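Local coordinates for hemolysins related proteins containing CBS domains (Klebsiella pneumoniae subsp. pneumoniae, PDB 3HF7), which is of unknown function but carries a CBS-domain pair that binds AMP, as part of a longer, probably membrane-bound protein, at residues 49-54 with 102-107. Sequence-based numbering, arbitrary orientation.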
loop_
_atom_site.group_PDB
_atom_site.type_symbol
_atom_site.label_atom_id
_atom_site.label_comp_id
_atom_site.label_asym_id
_atom_site.label_seq_id
_atom_site.Cartn_x
_atom_site.Cartn_y
_atom_site.Cartn_z
ATOM N N ILE A 49 -6.089 -4.574 5.046
ATOM C CA ILE A 49 -6.738 -3.732 6.041
ATOM C C ILE A 49 -6.431 -2.239 5.873
ATOM O O ILE A 49 -7.341 -1.409 5.857
ATOM C CB ILE A 49 -6.372 -4.176 7.461
ATOM C CG1 ILE A 49 -6.723 -5.648 7.625
ATOM C CG2 ILE A 49 -7.070 -3.282 8.489
ATOM C CD1 ILE A 49 -7.199 -6.021 8.994
ATOM N N SER A 50 -5.151 -1.905 5.748
ATOM C CA SER A 50 -4.742 -0.518 5.653
ATOM C C SER A 50 -3.381 -0.370 4.997
ATOM O O SER A 50 -2.659 -1.343 4.784
ATOM C CB SER A 50 -4.739 0.104 7.044
ATOM O OG SER A 50 -4.094 -0.764 7.954
ATOM N N MET A 51 -3.049 0.871 4.651
ATOM C CA MET A 51 -1.753 1.185 4.073
ATOM C C MET A 51 -0.996 2.016 5.103
ATOM O O MET A 51 -1.516 3.015 5.602
ATOM C CB MET A 51 -1.935 1.932 2.751
ATOM C CG MET A 51 -0.671 2.142 1.978
ATOM S SD MET A 51 -0.058 0.668 1.137
ATOM C CE MET A 51 -1.415 0.363 -0.010
ATOM N N LEU A 52 0.213 1.584 5.449
ATOM C CA LEU A 52 0.938 2.164 6.578
ATOM C C LEU A 52 2.151 2.879 6.052
ATOM O O LEU A 52 2.959 2.280 5.324
ATOM C CB LEU A 52 1.359 1.053 7.551
ATOM C CG LEU A 52 1.812 1.270 9.012
ATOM C CD1 LEU A 52 3.313 1.090 9.183
ATOM C CD2 LEU A 52 1.340 2.592 9.626
ATOM N N ARG A 53 2.266 4.165 6.390
ATOM C CA ARG A 53 3.452 4.911 6.010
ATOM C C ARG A 53 4.514 4.518 6.985
ATOM O O ARG A 53 4.411 4.801 8.175
ATOM C CB ARG A 53 3.194 6.407 6.027
ATOM C CG ARG A 53 2.236 6.802 4.946
ATOM C CD ARG A 53 1.800 8.226 5.047
ATOM N NE ARG A 53 0.720 8.379 6.010
ATOM C CZ ARG A 53 0.865 8.961 7.200
ATOM N NH1 ARG A 53 2.047 9.450 7.565
ATOM N NH2 ARG A 53 -0.179 9.060 8.026
ATOM N N VAL A 54 5.508 3.809 6.475
ATOM C CA VAL A 54 6.598 3.294 7.301
ATOM C C VAL A 54 7.274 4.404 8.132
ATOM O O VAL A 54 7.425 4.264 9.356
ATOM C CB VAL A 54 7.626 2.530 6.419
ATOM C CG1 VAL A 54 8.714 1.946 7.249
ATOM C CG2 VAL A 54 6.934 1.407 5.686
ATOM N N VAL A 102 -0.614 6.205 -3.621
ATOM C CA VAL A 102 -0.528 4.755 -3.769
ATOM C C VAL A 102 -1.923 4.128 -3.780
ATOM O O VAL A 102 -2.829 4.547 -3.056
ATOM C CB VAL A 102 0.323 4.113 -2.657
ATOM C CG1 VAL A 102 0.256 2.599 -2.739
ATOM C CG2 VAL A 102 1.765 4.536 -2.783
ATOM N N GLY A 103 -2.092 3.118 -4.620
ATOM C CA GLY A 103 -3.369 2.462 -4.724
ATOM C C GLY A 103 -3.176 0.982 -4.875
ATOM O O GLY A 103 -2.142 0.525 -5.364
ATOM N N LEU A 104 -4.173 0.237 -4.426
ATOM C CA LEU A 104 -4.219 -1.189 -4.668
ATOM C C LEU A 104 -5.172 -1.414 -5.813
ATOM O O LEU A 104 -6.321 -0.929 -5.777
ATOM C CB LEU A 104 -4.668 -1.944 -3.420
ATOM C CG LEU A 104 -3.569 -2.048 -2.353
ATOM C CD1 LEU A 104 -3.961 -3.098 -1.330
ATOM C CD2 LEU A 104 -2.216 -2.380 -2.972
ATOM N N VAL A 105 -4.674 -2.111 -6.841
ATOM C CA VAL A 105 -5.486 -2.438 -8.014
ATOM C C VAL A 105 -6.354 -3.643 -7.737
ATOM O O VAL A 105 -5.876 -4.693 -7.321
ATOM C CB VAL A 105 -4.647 -2.708 -9.274
ATOM C CG1 VAL A 105 -5.541 -3.239 -10.414
ATOM C CG2 VAL A 105 -3.939 -1.431 -9.701
ATOM N N VAL A 106 -7.641 -3.474 -7.993
ATOM C CA VAL A 106 -8.611 -4.451 -7.574
ATOM C C VAL A 106 -9.605 -4.861 -8.664
ATOM O O VAL A 106 -10.036 -4.071 -9.501
ATOM C CB VAL A 106 -9.306 -3.993 -6.269
ATOM C CG1 VAL A 106 -10.682 -3.421 -6.549
ATOM C CG2 VAL A 106 -9.377 -5.134 -5.295
ATOM N N ASP A 107 -9.919 -6.142 -8.614
ATOM C CA ASP A 107 -10.905 -6.826 -9.413
ATOM C C ASP A 107 -12.292 -6.299 -9.201
ATOM O O ASP A 107 -12.527 -5.530 -8.275
ATOM C CB ASP A 107 -10.962 -8.211 -8.827
ATOM C CG ASP A 107 -11.040 -9.236 -9.836
ATOM O OD1 ASP A 107 -10.318 -9.101 -10.843
ATOM O OD2 ASP A 107 -11.810 -10.191 -9.611
#
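At the interface between the two sheets of this CBS-domain pair, M51 on strand 48-53 reaches across to V102 and L104 on strand 102-106. The strands belong to different sheets, one of three strands and one of four. What joins them here is apolar side-chain packing between the halves of the module. The backbones stay well apart: the nearest CA atoms, those of M51 and V102, are 8.7 Å from each other, and the thioether chain spans the gap. Its terminal methyl CE makes the closest approaches. On the valine, the touching branch is CG1, the methyl anti to the backbone N, and CE of M51 lies 3.9 Å from CG1 of V102. On the leucine, the branch point is met first, with CE of M51 4.0 Å from CG of L104. CD2 of L104 follows at 4.1 Å from the same CE of M51. V102 and L104, two residues apart, both direct their CB atoms toward strand 48-53, and the methyl sits between their side chains. M51 starts with CG anti to the backbone N (chi1 -172°) and then bends at both chi2 and chi3, a folded course that turns CE toward L104 while the chain passes V102 at about a right angle. Within their own sheet, V102 and L104 both touch L115 of the neighbouring strand 112-117, and L104 also meets F81 of strand 81-83. M51 also touches R37, an AMP-binding residue of strand 37-41, and its side chain comes within about 5 Å of the bound nucleotide, so this packing adjoins the AMP pocket. The sulfur follows the methyl more loosely, SD of M51 lying 4.3 Å from CG1 of V102.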